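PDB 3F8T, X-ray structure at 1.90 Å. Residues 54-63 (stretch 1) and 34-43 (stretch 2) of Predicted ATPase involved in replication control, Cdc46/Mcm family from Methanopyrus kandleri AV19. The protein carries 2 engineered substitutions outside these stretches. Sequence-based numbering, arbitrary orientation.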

# COMPACT_ATOMS: atom_id res chain seq x y z
N PRO A 54 22.47 17.03 13.41
CA PRO A 54 22.53 16.32 14.69
C PRO A 54 23.85 15.58 14.85
O PRO A 54 24.50 15.24 13.86
CB PRO A 54 21.38 15.32 14.60
CG PRO A 54 20.52 15.81 13.46
CD PRO A 54 21.47 16.42 12.51
N VAL A 55 24.25 15.35 16.09
CA VAL A 55 25.39 14.50 16.35
C VAL A 55 24.92 13.07 16.12
O VAL A 55 23.80 12.71 16.49
CB VAL A 55 25.96 14.73 17.77
CG1 VAL A 55 27.22 13.95 17.97
CG2 VAL A 55 26.25 16.22 17.95
N VAL A 56 25.75 12.26 15.47
CA VAL A 56 25.34 10.94 15.02
C VAL A 56 26.21 9.86 15.64
O VAL A 56 27.44 9.95 15.62
CB VAL A 56 25.39 10.83 13.46
CG1 VAL A 56 25.38 9.39 13.00
CG2 VAL A 56 24.22 11.58 12.82
N LEU A 57 25.57 8.85 16.22
CA LEU A 57 26.29 7.66 16.67
C LEU A 57 25.90 6.48 15.81
O LEU A 57 24.76 6.05 15.83
CB LEU A 57 26.02 7.35 18.16
CG LEU A 57 26.56 6.01 18.72
CD1 LEU A 57 28.09 5.87 18.57
CD2 LEU A 57 26.16 5.85 20.17
N ASP A 58 26.86 5.97 15.04
CA ASP A 58 26.66 4.77 14.26
C ASP A 58 27.12 3.59 15.09
O ASP A 58 28.33 3.39 15.32
CB ASP A 58 27.40 4.83 12.92
CG ASP A 58 27.00 3.71 11.98
OD1 ASP A 58 26.85 2.57 12.46
OD2 ASP A 58 26.83 3.94 10.76
N LEU A 59 26.14 2.82 15.56
CA LEU A 59 26.36 1.70 16.47
C LEU A 59 27.21 0.57 15.91
O LEU A 59 27.79 -0.21 16.66
CB LEU A 59 25.01 1.15 16.94
CG LEU A 59 24.20 2.14 17.80
CD1 LEU A 59 22.79 1.61 18.06
CD2 LEU A 59 24.93 2.44 19.11
N ARG A 60 27.30 0.48 14.58
CA ARG A 60 28.15 -0.55 13.95
C ARG A 60 29.62 -0.24 14.16
O ARG A 60 30.48 -1.10 13.92
CB ARG A 60 27.92 -0.59 12.44
CG ARG A 60 26.53 -0.85 12.00
CD ARG A 60 26.29 0.16 10.89
NE ARG A 60 25.14 -0.11 10.08
CZ ARG A 60 24.44 0.82 9.46
NH1 ARG A 60 24.75 2.12 9.56
NH2 ARG A 60 23.40 0.45 8.74
N GLU A 61 29.91 1.00 14.56
CA GLU A 61 31.29 1.44 14.81
C GLU A 61 31.77 1.01 16.20
O GLU A 61 32.91 1.29 16.57
CB GLU A 61 31.43 2.97 14.61
CG GLU A 61 31.32 3.41 13.14
CD GLU A 61 31.35 4.92 12.89
OE1 GLU A 61 31.55 5.72 13.83
OE2 GLU A 61 31.20 5.32 11.71
N LEU A 62 30.89 0.32 16.93
CA LEU A 62 31.18 -0.19 18.27
C LEU A 62 31.09 -1.72 18.37
O LEU A 62 30.44 -2.37 17.56
CB LEU A 62 30.20 0.42 19.29
CG LEU A 62 30.27 1.93 19.47
CD1 LEU A 62 29.16 2.41 20.36
CD2 LEU A 62 31.62 2.34 20.06
N ASP A 63 31.74 -2.27 19.40
CA ASP A 63 31.57 -3.66 19.80
C ASP A 63 30.08 -4.03 19.82
O ASP A 63 29.26 -3.29 20.37
CB ASP A 63 32.18 -3.88 21.20
CG ASP A 63 31.78 -5.21 21.83
OD1 ASP A 63 32.39 -6.25 21.50
OD2 ASP A 63 30.85 -5.22 22.66
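Stretch 2 34-43: IEIVRTESFQ

How does stretch 2 lie on stretch 1? Stretch 2 enters as the last part of a helix that began earlier in the chain, breaks at Thr39, and sets off again as a second helix from Glu40 onward. Stretch 1 is a strand from Val55 to Asp58, followed by a 3-10 turn over Leu59 to Glu61 and then loop. The two run in opposite senses: the strand meets the second helix, with the CA atoms of Leu57 and Phe42 5.3 Å apart, the turn meets the break, with the CA atoms of Glu61 and Thr39 at 6.2 Å, and Leu62 comes back to the first helix, its CA 7.3 Å from that of Glu35. Together the two stretches bury 544 Å².

What satisfies the polar groups where the turn meets the start of the second helix? The carboxylate of Glu61 does much of it. Its OE1 accepts from Ser41 N at 2.7 Å, almost in line, and from Ser41 OG, also at 2.7 Å. An amide in the first turn of a helix has no carbonyl one turn back within the helix to bond to, so the side chain supplies the acceptor. Glu40 N is close to Glu61 OE1 as well, at 3.1 Å, but the angle is too poor for a hydrogen bond. Ser41 OG, having given its proton to Glu61, accepts from the strand: Asp58 N reaches Ser41 OG at 3.0 Å with a nearly straight bond. One serine thus links the last strand residue to the turn.

Which other donors and acceptors are satisfied, at the break and around it? Thr39 OG1 donates to Ile36 O at 2.6 Å, tying the break to the preceding helix, and accepts a weak capping bond from Phe42 N at 3.4 Å. Val56 O also lies 3.2 Å from Phe42 N, but at a poor angle; it makes instead a CA-H...O contact with Phe42 CA at 3.3 Å. On the other stretch, Asp58 takes Arg60 N on OD1 and Arg60 NH1 on OD2, each at 3.0 Å, the second as part of a salt bridge. Two waters bridge the stretches: one donates to both Glu40 OE1 (3.1 Å) and Glu61 OE2 (2.7 Å), while another donates to Glu35 OE1 (2.7 Å) and accepts from Asp63 N (3.1 Å).

Which apolar side chains fill the space around these bonds? Val55 sits over one face of the Phe42 ring, its CG1 3.8 Å from the ring centroid in a CH-pi contact. Leu57 reaches the first helix with its end, CD2 lying 3.9 Å from Ile36 CG1, and its CD1 comes within 3.8 Å of Thr39 OG1. Leu62 points toward stretch 2, where its CD2 packs 3.5 Å from Thr39 CG2 and 3.4 Å from Glu35 O, and its CD1 is 4.2 Å from Ile36 CG1. Ile36 therefore has a leucine from the strand and another from the loop against it.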

# COMPACT_ATOMS: atom_id res chain seq x y z
N ILE A 34 33.34 6.95 26.64
CA ILE A 34 34.64 7.01 25.98
C ILE A 34 34.60 6.30 24.61
O ILE A 34 35.07 6.83 23.62
CB ILE A 34 35.79 6.42 26.85
CG1 ILE A 34 36.00 7.27 28.11
CG2 ILE A 34 37.10 6.39 26.06
CD1 ILE A 34 36.95 6.64 29.12
N GLU A 35 34.04 5.09 24.57
CA GLU A 35 34.00 4.36 23.30
C GLU A 35 33.10 5.06 22.27
O GLU A 35 33.42 5.07 21.07
CB GLU A 35 33.64 2.90 23.51
CG GLU A 35 34.78 2.16 24.22
CD GLU A 35 34.43 0.73 24.60
OE1 GLU A 35 33.71 0.05 23.82
OE2 GLU A 35 34.90 0.28 25.67
N ILE A 36 32.01 5.66 22.75
CA ILE A 36 31.11 6.43 21.87
C ILE A 36 31.80 7.62 21.20
O ILE A 36 31.72 7.80 19.98
CB ILE A 36 29.82 6.89 22.62
CG1 ILE A 36 28.92 5.68 22.93
CG2 ILE A 36 29.07 7.95 21.79
CD1 ILE A 36 27.71 5.98 23.87
N VAL A 37 32.48 8.43 22.00
CA VAL A 37 33.14 9.64 21.51
C VAL A 37 34.32 9.34 20.58
O VAL A 37 34.69 10.17 19.75
CB VAL A 37 33.55 10.53 22.71
CG1 VAL A 37 34.44 11.66 22.27
CG2 VAL A 37 32.30 11.08 23.38
N ARG A 38 34.91 8.15 20.71
CA ARG A 38 36.00 7.73 19.84
C ARG A 38 35.56 7.35 18.42
O ARG A 38 36.39 7.26 17.52
CB ARG A 38 36.75 6.55 20.46
CG ARG A 38 37.71 6.86 21.59
CD ARG A 38 38.25 5.53 22.07
NE ARG A 38 39.12 5.57 23.25
CZ ARG A 38 39.26 4.54 24.09
NH1 ARG A 38 38.56 3.42 23.90
NH2 ARG A 38 40.06 4.62 25.14
N THR A 39 34.26 7.11 18.23
CA THR A 39 33.76 6.68 16.93
C THR A 39 33.91 7.77 15.87
O THR A 39 33.82 8.97 16.19
CB THR A 39 32.27 6.23 16.98
OG1 THR A 39 31.45 7.31 17.43
CG2 THR A 39 32.09 5.03 17.91
N GLU A 40 34.12 7.35 14.62
CA GLU A 40 34.25 8.31 13.52
C GLU A 40 32.97 9.11 13.32
O GLU A 40 33.02 10.33 13.20
CB GLU A 40 34.67 7.64 12.20
CG GLU A 40 35.61 8.51 11.37
CD GLU A 40 35.56 8.21 9.87
OE1 GLU A 40 35.34 7.04 9.49
OE2 GLU A 40 35.73 9.17 9.07
N SER A 41 31.83 8.41 13.34
CA SER A 41 30.49 9.03 13.21
C SER A 41 30.33 10.20 14.17
O SER A 41 29.94 11.30 13.78
CB SER A 41 29.38 8.01 13.47
OG SER A 41 29.54 7.33 14.72
N PHE A 42 30.67 9.94 15.43
CA PHE A 42 30.51 10.92 16.48
C PHE A 42 31.43 12.12 16.33
O PHE A 42 30.97 13.25 16.42
CB PHE A 42 30.71 10.30 17.87
CG PHE A 42 30.26 11.18 18.98
CD1 PHE A 42 28.94 11.12 19.44
CD2 PHE A 42 31.13 12.08 19.57
CE1 PHE A 42 28.51 11.94 20.47
CE2 PHE A 42 30.70 12.90 20.60
CZ PHE A 42 29.39 12.83 21.04
N GLN A 43 32.73 11.85 16.16
CA GLN A 43 33.74 12.91 16.02
C GLN A 43 33.46 13.85 14.84
O GLN A 43 33.58 15.06 14.99
CB GLN A 43 35.15 12.33 15.90
CG GLN A 43 35.77 11.83 17.21
CD GLN A 43 36.02 12.94 18.24
OE1 GLN A 43 36.66 13.96 17.94
NE2 GLN A 43 35.54 12.73 19.46
O HOH W 1 33.50 -0.53 21.20
O HOH W 2 33.21 4.78 9.96